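Local coordinates for protein leucine--tRNA ligase (Agrobacterium radiobacter, PDB 5AH5) that probably joins L-leucine to its cognate tRNA(Leu) at the expense of ATP, as a class I aminoacyl-tRNA synthetase, at residues 34-39 with 496-500; 520-526 with 556-562. Residue numbers count along the deposited sequence, not the author numbering.

Contact 1: residues 34-39 with 496-500; sequences YVLEMF and YFLRY. With LSS (5'-O-(L-leucylsulfamoyl)adenosine), chain I.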
ATOM      1  N   TYR B  34       9.186  -4.331 -11.790  1.00 26.16           N
ATOM      2  CA  TYR B  34       8.588  -5.096 -10.703  1.00 25.99           C
ATOM      3  C   TYR B  34       7.262  -4.440 -10.291  1.00 22.09           C
ATOM      4  O   TYR B  34       7.259  -3.429  -9.649  1.00 24.62           O
ATOM      5  CB  TYR B  34       9.563  -5.078  -9.524  1.00 25.86           C
ATOM      6  CG  TYR B  34       9.267  -6.028  -8.334  1.00 24.34           C
ATOM      7  CD1 TYR B  34       8.258  -6.957  -8.374  1.00 26.46           C
ATOM      8  CD2 TYR B  34      10.073  -5.999  -7.200  1.00 26.66           C
ATOM      9  CE1 TYR B  34       8.024  -7.793  -7.290  1.00 26.72           C
ATOM     10  CE2 TYR B  34       9.859  -6.852  -6.113  1.00 25.00           C
ATOM     11  CZ  TYR B  34       8.856  -7.757  -6.197  1.00 25.65           C
ATOM     12  OH  TYR B  34       8.608  -8.566  -5.131  1.00 25.61           O
ATOM     13  N   VAL B  35       6.175  -5.061 -10.642  1.00 22.42           N
ATOM     14  CA  VAL B  35       4.865  -4.594 -10.241  1.00 26.83           C
ATOM     15  C   VAL B  35       4.272  -5.641  -9.302  1.00 25.96           C
ATOM     16  O   VAL B  35       4.257  -6.777  -9.635  1.00 24.65           O
ATOM     17  CB  VAL B  35       3.904  -4.417 -11.435  1.00 26.42           C
ATOM     18  CG1 VAL B  35       3.981  -5.524 -12.459  1.00 28.03           C
ATOM     19  CG2 VAL B  35       2.463  -4.253 -10.970  1.00 29.98           C
ATOM     20  N   LEU B  36       3.776  -5.233  -8.147  1.00 27.35           N
ATOM     21  CA  LEU B  36       3.027  -6.166  -7.312  1.00 28.42           C
ATOM     22  C   LEU B  36       1.905  -5.494  -6.620  1.00 26.24           C
ATOM     23  O   LEU B  36       1.816  -4.272  -6.639  1.00 25.96           O
ATOM     24  CB  LEU B  36       3.960  -6.827  -6.306  1.00 27.51           C
ATOM     25  CG  LEU B  36       4.433  -6.199  -5.010  1.00 28.76           C
ATOM     26  CD1 LEU B  36       5.113  -7.246  -4.148  1.00 31.78           C
ATOM     27  CD2 LEU B  36       5.371  -5.094  -5.271  1.00 29.67           C
ATOM     28  N   GLU B  37       1.081  -6.319  -5.998  1.00 22.76           N
ATOM     29  CA  GLU B  37      -0.096  -5.908  -5.287  1.00 23.56           C
ATOM     30  C   GLU B  37      -0.014  -6.528  -3.891  1.00 25.22           C
ATOM     31  O   GLU B  37       0.734  -7.511  -3.656  1.00 25.08           O
ATOM     32  CB  GLU B  37      -1.327  -6.508  -5.913  1.00 28.04           C
ATOM     33  CG  GLU B  37      -1.594  -6.213  -7.371  1.00 29.50           C
ATOM     34  CD  GLU B  37      -1.207  -7.334  -8.273  1.00 32.31           C
ATOM     35  OE1 GLU B  37      -1.255  -8.505  -7.821  1.00 33.96           O
ATOM     36  OE2 GLU B  37      -0.884  -7.050  -9.473  1.00 32.81           O
ATOM     37  N   MET B  38      -0.793  -5.973  -2.977  1.00 24.78           N
ATOM     38  CA  MET B  38      -0.806  -6.484  -1.598  1.00 26.09           C
ATOM     39  C   MET B  38      -1.388  -7.875  -1.553  1.00 22.11           C
ATOM     40  O   MET B  38      -2.577  -8.098  -1.864  1.00 23.60           O
ATOM     41  CB  MET B  38      -1.503  -5.530  -0.640  1.00 26.84           C
ATOM     42  CG  MET B  38      -0.713  -4.290  -0.369  1.00 25.15           C
ATOM     43  SD  MET B  38      -1.656  -3.275   0.768  1.00 28.50           S
ATOM     44  CE  MET B  38      -0.838  -1.721   0.629  1.00 29.97           C
ATOM     45  N   PHE B  39      -0.500  -8.846  -1.261  1.00 21.99           N
ATOM     46  CA  PHE B  39      -0.887 -10.288  -1.240  1.00 21.49           C
ATOM     47  C   PHE B  39      -1.980 -10.589  -0.204  1.00 18.34           C
ATOM     48  O   PHE B  39      -2.086  -9.895   0.772  1.00 17.90           O
ATOM     49  CB  PHE B  39       0.356 -11.215  -1.215  1.00 24.14           C
ATOM     50  CG  PHE B  39       1.074 -11.382   0.130  1.00 26.09           C
ATOM     51  CD1 PHE B  39       1.169 -10.370   1.073  1.00 25.47           C
ATOM     52  CD2 PHE B  39       1.803 -12.554   0.374  1.00 24.55           C
ATOM     53  CE1 PHE B  39       1.881 -10.561   2.228  1.00 25.78           C
ATOM     54  CE2 PHE B  39       2.513 -12.728   1.546  1.00 23.41           C
ATOM     55  CZ  PHE B  39       2.590 -11.737   2.458  1.00 22.99           C
ATOM     56  N   TYR B 496       8.197  -9.800   2.562  1.00 22.70           N
ATOM     57  CA  TYR B 496       7.886 -10.855   1.562  1.00 23.32           C
ATOM     58  C   TYR B 496       8.228 -10.531   0.121  1.00 24.24           C
ATOM     59  O   TYR B 496       8.457 -11.441  -0.711  1.00 21.34           O
ATOM     60  CB  TYR B 496       6.394 -11.212   1.623  1.00 23.10           C
ATOM     61  CG  TYR B 496       5.389 -10.217   0.984  1.00 23.76           C
ATOM     62  CD1 TYR B 496       5.077  -9.023   1.588  1.00 22.88           C
ATOM     63  CD2 TYR B 496       4.746 -10.523  -0.196  1.00 22.77           C
ATOM     64  CE1 TYR B 496       4.148  -8.139   1.029  1.00 24.53           C
ATOM     65  CE2 TYR B 496       3.805  -9.653  -0.780  1.00 24.55           C
ATOM     66  CZ  TYR B 496       3.530  -8.464  -0.182  1.00 25.56           C
ATOM     67  OH  TYR B 496       2.617  -7.598  -0.740  1.00 25.59           O
ATOM     68  N   PHE B 497       8.106  -9.241  -0.193  1.00 24.59           N
ATOM     69  CA  PHE B 497       8.400  -8.721  -1.510  1.00 25.23           C
ATOM     70  C   PHE B 497       9.898  -8.912  -1.869  1.00 25.39           C
ATOM     71  O   PHE B 497      10.257  -8.941  -3.067  1.00 31.50           O
ATOM     72  CB  PHE B 497       7.967  -7.217  -1.638  1.00 23.33           C
ATOM     73  CG  PHE B 497       8.420  -6.371  -0.475  1.00 24.66           C
ATOM     74  CD1 PHE B 497       9.643  -5.787  -0.471  1.00 23.29           C
ATOM     75  CD2 PHE B 497       7.652  -6.244   0.648  1.00 26.66           C
ATOM     76  CE1 PHE B 497      10.068  -5.069   0.611  1.00 22.93           C
ATOM     77  CE2 PHE B 497       8.078  -5.530   1.753  1.00 23.20           C
ATOM     78  CZ  PHE B 497       9.301  -4.960   1.739  1.00 23.24           C
ATOM     79  N   LEU B 498      10.768  -8.931  -0.856  1.00 27.42           N
ATOM     80  CA  LEU B 498      12.166  -9.338  -1.044  1.00 27.41           C
ATOM     81  C   LEU B 498      12.429 -10.839  -1.184  1.00 29.03           C
ATOM     82  O   LEU B 498      13.586 -11.232  -1.478  1.00 28.07           O
ATOM     83  CB  LEU B 498      13.053  -8.764   0.080  1.00 26.26           C
ATOM     84  CG  LEU B 498      12.882  -7.308   0.369  1.00 26.22           C
ATOM     85  CD1 LEU B 498      13.640  -6.921   1.629  1.00 28.89           C
ATOM     86  CD2 LEU B 498      13.260  -6.501  -0.867  1.00 28.32           C
ATOM     87  N   ARG B 499      11.397 -11.677  -0.990  1.00 28.29           N
ATOM     88  CA  ARG B 499      11.547 -13.107  -1.050  1.00 25.75           C
ATOM     89  C   ARG B 499      11.087 -13.672  -2.343  1.00 25.47           C
ATOM     90  O   ARG B 499      11.621 -14.711  -2.821  1.00 22.37           O
ATOM     91  CB  ARG B 499      10.773 -13.761   0.127  1.00 28.11           C
ATOM     92  CG  ARG B 499      10.714 -15.275   0.119  1.00 27.19           C
ATOM     93  CD  ARG B 499      12.069 -15.852   0.511  1.00 27.88           C
ATOM     94  NE  ARG B 499      12.027 -17.310   0.683  1.00 30.53           N
ATOM     95  CZ  ARG B 499      13.102 -18.075   0.954  1.00 29.68           C
ATOM     96  NH1 ARG B 499      14.302 -17.522   1.094  1.00 27.88           N
ATOM     97  NH2 ARG B 499      12.951 -19.380   1.069  1.00 27.58           N
ATOM     98  N   TYR B 500      10.081 -13.036  -2.941  1.00 26.20           N
ATOM     99  CA  TYR B 500       9.549 -13.506  -4.225  1.00 23.50           C
ATOM    100  C   TYR B 500      10.647 -13.764  -5.284  1.00 21.74           C
ATOM    101  O   TYR B 500      10.505 -14.660  -6.148  1.00 20.46           O
ATOM    102  CB  TYR B 500       8.620 -12.434  -4.778  1.00 26.70           C
ATOM    103  CG  TYR B 500       7.194 -12.350  -4.298  1.00 26.09           C
ATOM    104  CD1 TYR B 500       6.369 -13.481  -4.300  1.00 29.44           C
ATOM    105  CD2 TYR B 500       6.594 -11.090  -4.052  1.00 25.07           C
ATOM    106  CE1 TYR B 500       5.038 -13.390  -3.915  1.00 28.07           C
ATOM    107  CE2 TYR B 500       5.263 -10.996  -3.694  1.00 25.74           C
ATOM    108  CZ  TYR B 500       4.483 -12.146  -3.649  1.00 26.09           C
ATOM    109  OH  TYR B 500       3.144 -12.119  -3.315  1.00 26.66           O
TER
HETATM  110  C1  LSS I1818      -4.208  -7.970   3.258  1.00 26.69           C
HETATM  111  N1  LSS I1818     -12.141  -3.305  -2.322  1.00 26.41           N
HETATM  112  O1  LSS I1818      -4.668  -6.876   3.496  1.00 28.41           O
HETATM  113  S1  LSS I1818      -6.323  -8.765   2.272  1.00 26.30           S
HETATM  114  C2  LSS I1818     -10.922  -2.993  -2.757  1.00 29.83           C
HETATM  115  N2  LSS I1818      -4.900  -8.943   2.692  1.00 25.39           N
HETATM  116  O2  LSS I1818      -6.956  -3.455   0.149  1.00 28.72           O
HETATM  117  N3  LSS I1818      -9.807  -3.635  -2.345  1.00 30.16           N
HETATM  118  O3  LSS I1818      -4.655  -4.357  -1.076  1.00 27.32           O
HETATM  119  C4  LSS I1818      -9.940  -4.648  -1.455  1.00 29.75           C
HETATM  120  N4  LSS I1818      -2.463  -9.721   3.620  1.00 23.97           N
HETATM  121  O4  LSS I1818      -7.030  -6.615  -1.457  1.00 25.84           O
HETATM  122  C5  LSS I1818     -11.175  -4.959  -0.902  1.00 30.17           C
HETATM  123  O5  LSS I1818      -6.359  -7.646   1.134  1.00 29.97           O
HETATM  124  C6  LSS I1818     -12.287  -4.254  -1.331  1.00 31.26           C
HETATM  125  N6  LSS I1818     -13.506  -4.596  -0.838  1.00 27.78           N
HETATM  126  C7  LSS I1818      -0.306  -7.504   3.262  1.00 20.27           C
HETATM  127  N7  LSS I1818     -10.988  -5.966  -0.010  1.00 32.34           N
HETATM  128  C8  LSS I1818      -9.657  -6.243   0.038  1.00 30.58           C
HETATM  129  C9  LSS I1818      -1.786  -7.421   2.880  1.00 22.91           C
HETATM  130  N9  LSS I1818      -9.033  -5.450  -0.874  1.00 30.27           N
HETATM  131  CA  LSS I1818      -2.796  -8.273   3.669  1.00 26.07           C
HETATM  132  C10 LSS I1818      -0.112  -6.851   4.640  1.00 24.17           C
HETATM  133  C11 LSS I1818       0.534  -6.849   2.108  1.00 20.24           C
HETATM  134  O1A LSS I1818      -7.323  -8.302   3.244  1.00 25.13           O
HETATM  135  C21 LSS I1818      -7.613  -5.361  -1.146  1.00 25.88           C
HETATM  136  C22 LSS I1818      -6.847  -4.844   0.022  1.00 26.36           C
HETATM  137  C23 LSS I1818      -5.419  -5.304  -0.279  1.00 27.04           C
HETATM  138  C24 LSS I1818      -5.688  -6.604  -1.009  1.00 25.13           C
HETATM  139  C25 LSS I1818      -5.643  -7.821  -0.085  1.00 27.58           C
HETATM  140  O2A LSS I1818      -6.839  -9.930   1.586  1.00 20.07           O
HETATM  141  O   HOH W   1       2.084  -9.899  -4.077  1.00 27.65           O
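Two aromatic rings lie almost flat on each other here. The Phe39 and Tyr496 rings stack face to face, with centroids 3.5 Å apart and planes at 6°; Phe39 CD1 comes within 3.3 Å of Tyr496 CZ. The same tyrosine reaches the backbone beside the stack: Phe39 N gives a weak hydrogen bond to Tyr496 OH at 3.4 Å. That hydroxyl also bonds to Tyr523 of the neighbouring strand. Residues 34-37 belong to a strand of the parallel sheet in the class I (Rossmann-like) catalytic domain. Residues 496-500 come from a loop more than 450 residues later, which packs against this strand and its C-terminal end. At the far end Tyr34 OH donates a hydrogen bond to Phe497 O (2.7 Å). Between the two ends sits Leu36, whose CD1 is 3.8 Å from both Phe497 CB and Tyr500 CE2. One water adds a polar bridge, 2.8 Å from Glu37 O and 2.6 Å from Tyr500 OH. The stack borders the leucyl pocket. Phe39 O accepts a hydrogen bond from the ligand amino group N4 at 2.9 Å, while ligand C11, a methyl of the leucyl side chain, lies 3.6 Å from Tyr496 OH.

Contact 2: residues 520-526 with 556-562; sequences ADVYIGG and FVELYNQ. With LSS (5'-O-(L-leucylsulfamoyl)adenosine), chain I.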
ATOM      1  N   ALA B 520      10.432  -2.193  -5.704  1.00 33.84           N
ATOM      2  CA  ALA B 520       9.291  -2.418  -6.577  1.00 31.78           C
ATOM      3  C   ALA B 520       8.934  -1.094  -7.294  1.00 26.48           C
ATOM      4  O   ALA B 520       8.927  -0.080  -6.702  1.00 26.52           O
ATOM      5  CB  ALA B 520       8.101  -2.936  -5.814  1.00 31.14           C
ATOM      6  N   ASP B 521       8.714  -1.129  -8.571  1.00 27.06           N
ATOM      7  CA  ASP B 521       8.331   0.093  -9.298  1.00 28.78           C
ATOM      8  C   ASP B 521       6.922   0.519  -8.921  1.00 27.40           C
ATOM      9  O   ASP B 521       6.658   1.689  -8.754  1.00 34.32           O
ATOM     10  CB  ASP B 521       8.408  -0.171 -10.788  1.00 27.90           C
ATOM     11  CG  ASP B 521       9.833  -0.538 -11.216  1.00 34.45           C
ATOM     12  OD1 ASP B 521      10.657   0.388 -11.380  1.00 38.24           O
ATOM     13  OD2 ASP B 521      10.139  -1.750 -11.291  1.00 30.83           O
ATOM     14  N   VAL B 522       6.006  -0.426  -8.896  1.00 25.81           N
ATOM     15  CA  VAL B 522       4.605  -0.140  -8.641  1.00 26.85           C
ATOM     16  C   VAL B 522       4.122  -1.132  -7.567  1.00 26.91           C
ATOM     17  O   VAL B 522       4.363  -2.315  -7.688  1.00 30.78           O
ATOM     18  CB  VAL B 522       3.820  -0.260  -9.938  1.00 26.80           C
ATOM     19  CG1 VAL B 522       2.350  -0.215  -9.702  1.00 27.41           C
ATOM     20  CG2 VAL B 522       4.244   0.868 -10.958  1.00 31.07           C
ATOM     21  N   TYR B 523       3.496  -0.604  -6.519  1.00 27.92           N
ATOM     22  CA  TYR B 523       2.807  -1.367  -5.482  1.00 28.48           C
ATOM     23  C   TYR B 523       1.361  -0.902  -5.341  1.00 25.60           C
ATOM     24  O   TYR B 523       1.114   0.269  -5.115  1.00 30.78           O
ATOM     25  CB  TYR B 523       3.491  -1.149  -4.165  1.00 26.92           C
ATOM     26  CG  TYR B 523       3.150  -2.176  -3.085  1.00 26.25           C
ATOM     27  CD1 TYR B 523       2.923  -3.524  -3.385  1.00 25.40           C
ATOM     28  CD2 TYR B 523       3.201  -1.832  -1.762  1.00 28.03           C
ATOM     29  CE1 TYR B 523       2.722  -4.503  -2.364  1.00 25.30           C
ATOM     30  CE2 TYR B 523       2.955  -2.785  -0.745  1.00 27.67           C
ATOM     31  CZ  TYR B 523       2.728  -4.131  -1.072  1.00 26.65           C
ATOM     32  OH  TYR B 523       2.536  -5.102  -0.061  1.00 28.21           O
ATOM     33  N   ILE B 524       0.436  -1.812  -5.498  1.00 24.65           N
ATOM     34  CA  ILE B 524      -0.993  -1.526  -5.507  1.00 23.27           C
ATOM     35  C   ILE B 524      -1.666  -2.169  -4.303  1.00 24.89           C
ATOM     36  O   ILE B 524      -1.704  -3.388  -4.233  1.00 24.68           O
ATOM     37  CB  ILE B 524      -1.648  -2.136  -6.747  1.00 23.11           C
ATOM     38  CG1 ILE B 524      -0.787  -1.828  -8.034  1.00 23.92           C
ATOM     39  CG2 ILE B 524      -3.054  -1.584  -6.921  1.00 25.19           C
ATOM     40  CD1 ILE B 524      -1.168  -2.639  -9.245  1.00 21.86           C
ATOM     41  N   GLY B 525      -2.220  -1.370  -3.400  1.00 23.43           N
ATOM     42  CA  GLY B 525      -3.062  -1.899  -2.342  1.00 26.67           C
ATOM     43  C   GLY B 525      -3.734  -0.848  -1.484  1.00 28.37           C
ATOM     44  O   GLY B 525      -3.517   0.338  -1.655  1.00 28.17           O
ATOM     45  N   GLY B 526      -4.532  -1.306  -0.545  1.00 27.16           N
ATOM     46  CA  GLY B 526      -5.447  -0.449   0.191  1.00 25.35           C
ATOM     47  C   GLY B 526      -4.768   0.455   1.194  1.00 26.69           C
ATOM     48  O   GLY B 526      -3.726   0.135   1.769  1.00 26.86           O
ATOM     49  N   PHE B 556       9.106   0.562  -2.072  1.00 27.79           N
ATOM     50  CA  PHE B 556       8.099   0.747  -3.118  1.00 30.80           C
ATOM     51  C   PHE B 556       8.219   2.192  -3.713  1.00 28.04           C
ATOM     52  O   PHE B 556       8.143   3.175  -2.991  1.00 32.70           O
ATOM     53  CB  PHE B 556       6.685   0.504  -2.575  1.00 29.27           C
ATOM     54  CG  PHE B 556       6.539  -0.738  -1.692  1.00 31.47           C
ATOM     55  CD1 PHE B 556       6.706  -2.000  -2.216  1.00 28.29           C
ATOM     56  CD2 PHE B 556       6.116  -0.625  -0.352  1.00 30.67           C
ATOM     57  CE1 PHE B 556       6.560  -3.139  -1.393  1.00 30.48           C
ATOM     58  CE2 PHE B 556       5.929  -1.753   0.448  1.00 30.43           C
ATOM     59  CZ  PHE B 556       6.208  -3.011  -0.075  1.00 28.18           C
ATOM     60  N   VAL B 557       8.491   2.291  -4.991  1.00 31.49           N
ATOM     61  CA  VAL B 557       8.704   3.607  -5.617  1.00 30.73           C
ATOM     62  C   VAL B 557       7.380   4.371  -5.716  1.00 29.74           C
ATOM     63  O   VAL B 557       7.230   5.421  -5.135  1.00 33.36           O
ATOM     64  CB  VAL B 557       9.402   3.497  -6.990  1.00 33.48           C
ATOM     65  CG1 VAL B 557       9.477   4.886  -7.700  1.00 33.61           C
ATOM     66  CG2 VAL B 557      10.803   2.987  -6.806  1.00 33.65           C
ATOM     67  N   GLU B 558       6.444   3.787  -6.430  1.00 27.91           N
ATOM     68  CA  GLU B 558       5.104   4.306  -6.641  1.00 36.09           C
ATOM     69  C   GLU B 558       4.070   3.390  -5.904  1.00 32.85           C
ATOM     70  O   GLU B 558       4.115   2.206  -6.083  1.00 31.79           O
ATOM     71  CB  GLU B 558       4.864   4.309  -8.141  1.00 39.77           C
ATOM     72  CG  GLU B 558       3.766   5.210  -8.635  1.00 62.23           C
ATOM     73  CD  GLU B 558       4.184   6.645  -8.924  1.00 62.80           C
ATOM     74  OE1 GLU B 558       5.244   6.808  -9.574  1.00 62.75           O
ATOM     75  OE2 GLU B 558       3.416   7.574  -8.527  1.00 57.90           O
ATOM     76  N   LEU B 559       3.246   3.971  -5.028  1.00 28.97           N
ATOM     77  CA  LEU B 559       2.127   3.342  -4.351  1.00 28.30           C
ATOM     78  C   LEU B 559       0.806   3.865  -4.895  1.00 29.93           C
ATOM     79  O   LEU B 559       0.547   5.025  -4.857  1.00 35.23           O
ATOM     80  CB  LEU B 559       2.184   3.625  -2.850  1.00 26.81           C
ATOM     81  CG  LEU B 559       0.994   3.277  -2.002  1.00 27.80           C
ATOM     82  CD1 LEU B 559       0.963   1.748  -1.835  1.00 33.08           C
ATOM     83  CD2 LEU B 559       1.089   3.859  -0.608  1.00 30.24           C
ATOM     84  N   TYR B 560      -0.040   2.962  -5.334  1.00 29.28           N
ATOM     85  CA  TYR B 560      -1.370   3.250  -5.729  1.00 27.72           C
ATOM     86  C   TYR B 560      -2.372   2.525  -4.803  1.00 30.77           C
ATOM     87  O   TYR B 560      -2.309   1.294  -4.608  1.00 28.19           O
ATOM     88  CB  TYR B 560      -1.527   2.730  -7.128  1.00 28.89           C
ATOM     89  CG  TYR B 560      -0.741   3.541  -8.161  1.00 30.62           C
ATOM     90  CD1 TYR B 560      -1.180   4.815  -8.588  1.00 31.03           C
ATOM     91  CD2 TYR B 560       0.436   3.062  -8.675  1.00 33.04           C
ATOM     92  CE1 TYR B 560      -0.463   5.541  -9.536  1.00 29.09           C
ATOM     93  CE2 TYR B 560       1.181   3.786  -9.607  1.00 33.57           C
ATOM     94  CZ  TYR B 560       0.712   5.010 -10.060  1.00 36.02           C
ATOM     95  OH  TYR B 560       1.457   5.676 -11.005  1.00 37.85           O
ATOM     96  N   ASN B 561      -3.322   3.277  -4.279  1.00 25.51           N
ATOM     97  CA  ASN B 561      -4.360   2.775  -3.404  1.00 25.60           C
ATOM     98  C   ASN B 561      -5.691   2.586  -4.123  1.00 27.51           C
ATOM     99  O   ASN B 561      -6.442   3.567  -4.267  1.00 33.81           O
ATOM    100  CB  ASN B 561      -4.586   3.766  -2.245  1.00 27.48           C
ATOM    101  CG  ASN B 561      -3.391   3.946  -1.353  1.00 29.10           C
ATOM    102  OD1 ASN B 561      -3.078   5.051  -1.015  1.00 33.09           O
ATOM    103  ND2 ASN B 561      -2.765   2.862  -0.892  1.00 34.59           N
ATOM    104  N   GLN B 562      -5.989   1.389  -4.632  1.00 25.11           N
ATOM    105  CA  GLN B 562      -7.284   1.141  -5.241  1.00 26.55           C
ATOM    106  C   GLN B 562      -8.436   1.491  -4.271  1.00 29.16           C
ATOM    107  O   GLN B 562      -8.344   1.273  -3.052  1.00 27.57           O
ATOM    108  CB  GLN B 562      -7.469  -0.262  -5.814  1.00 25.70           C
ATOM    109  CG  GLN B 562      -7.879  -1.390  -4.798  1.00 27.84           C
ATOM    110  CD  GLN B 562      -6.881  -1.584  -3.711  1.00 27.04           C
ATOM    111  OE1 GLN B 562      -5.746  -1.137  -3.824  1.00 25.68           O
ATOM    112  NE2 GLN B 562      -7.294  -2.250  -2.622  1.00 29.54           N
TER
HETATM  113  C1  LSS I1818      -4.208  -7.970   3.258  1.00 26.69           C
HETATM  114  N1  LSS I1818     -12.141  -3.305  -2.322  1.00 26.41           N
HETATM  115  O1  LSS I1818      -4.668  -6.876   3.496  1.00 28.41           O
HETATM  116  S1  LSS I1818      -6.323  -8.765   2.272  1.00 26.30           S
HETATM  117  C2  LSS I1818     -10.922  -2.993  -2.757  1.00 29.83           C
HETATM  118  N2  LSS I1818      -4.900  -8.943   2.692  1.00 25.39           N
HETATM  119  O2  LSS I1818      -6.956  -3.455   0.149  1.00 28.72           O
HETATM  120  N3  LSS I1818      -9.807  -3.635  -2.345  1.00 30.16           N
HETATM  121  O3  LSS I1818      -4.655  -4.357  -1.076  1.00 27.32           O
HETATM  122  C4  LSS I1818      -9.940  -4.648  -1.455  1.00 29.75           C
HETATM  123  N4  LSS I1818      -2.463  -9.721   3.620  1.00 23.97           N
HETATM  124  O4  LSS I1818      -7.030  -6.615  -1.457  1.00 25.84           O
HETATM  125  C5  LSS I1818     -11.175  -4.959  -0.902  1.00 30.17           C
HETATM  126  O5  LSS I1818      -6.359  -7.646   1.134  1.00 29.97           O
HETATM  127  C6  LSS I1818     -12.287  -4.254  -1.331  1.00 31.26           C
HETATM  128  N6  LSS I1818     -13.506  -4.596  -0.838  1.00 27.78           N
HETATM  129  C7  LSS I1818      -0.306  -7.504   3.262  1.00 20.27           C
HETATM  130  N7  LSS I1818     -10.988  -5.966  -0.010  1.00 32.34           N
HETATM  131  C8  LSS I1818      -9.657  -6.243   0.038  1.00 30.58           C
HETATM  132  C9  LSS I1818      -1.786  -7.421   2.880  1.00 22.91           C
HETATM  133  N9  LSS I1818      -9.033  -5.450  -0.874  1.00 30.27           N
HETATM  134  CA  LSS I1818      -2.796  -8.273   3.669  1.00 26.07           C
HETATM  135  C10 LSS I1818      -0.112  -6.851   4.640  1.00 24.17           C
HETATM  136  C11 LSS I1818       0.534  -6.849   2.108  1.00 20.24           C
HETATM  137  O1A LSS I1818      -7.323  -8.302   3.244  1.00 25.13           O
HETATM  138  C21 LSS I1818      -7.613  -5.361  -1.146  1.00 25.88           C
HETATM  139  C22 LSS I1818      -6.847  -4.844   0.022  1.00 26.36           C
HETATM  140  C23 LSS I1818      -5.419  -5.304  -0.279  1.00 27.04           C
HETATM  141  C24 LSS I1818      -5.688  -6.604  -1.009  1.00 25.13           C
HETATM  142  C25 LSS I1818      -5.643  -7.821  -0.085  1.00 27.58           C
HETATM  143  O2A LSS I1818      -6.839  -9.930   1.586  1.00 20.07           O
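This contact is a parallel strand pairing at one side of the catalytic-domain sheet. Strand 520-524 lies between strand 32-37 and strand 556-560, which is the outermost strand on this side within the chain. Regular backbone bonds join the pair. Tyr523 N donates to Glu558 O at 2.9 Å, Tyr560 N to Tyr523 O at 2.9 Å, and Gly525 N to Tyr560 O at 2.9 Å. Nearer the start, both segments turn a corner, yet bonding continues: Val557 N to Ala520 O is 3.0 Å and Glu558 N to Asp521 O is 3.1 Å.

Side chains fill both faces. On one, the Tyr523 and Phe556 rings stack face to face, with centroids 3.8 Å apart and planes at 19°. Ala520 CB meets the edge of the Phe556 ring, 4.0 Å from its CD1. Helix 533-546, which links the two strands, packs on this face. On the other, Val522 CG1 touches the Tyr560 ring edge, 3.9 Å from CD2.

Beyond the strands, Asn561 ND2 donates a hydrogen bond to Gly525 O at 2.7 Å. The ligand ribose lies close to the glycines. Gly526 N donates to ligand O3 at 3.1 Å, and a CB on Gly525 or Gly526 would clash with ribose hydroxyls. Gln562 NE2 bonds to adenine N3 at 2.9 Å and weakly to ribose O2 at 3.0 Å. A right-handed beta-alpha-beta unit with the adenosine of the ligand at the C-terminal ends of its strands is typical of the Rossmann-like fold of class I synthetases.

Overall arrangement
Both contacts are largely buried in the catalytic domain, with centres 10 Å apart. Contact 2 reaches a more open edge, where Val557 is exposed. They meet through neighbouring strands 32-37 and 520-524 of one parallel sheet. Contact 1 sets a loop against its strand, so side chains do most of the work. Contact 2 joins two strands, so backbone bonds dominate. Each has one face-to-face aromatic stack. Tyr496 OH and Tyr523 OH, 2.6 Å apart, probably hydrogen-bond and link the two; Tyr34 N and Asp521 OD2 probably do the same at 2.8 Å. Contact 1 hydrogen-bonds the leucyl amino group of the ligand, whereas the hydrogen bonds of contact 2 go to its ribose and adenine.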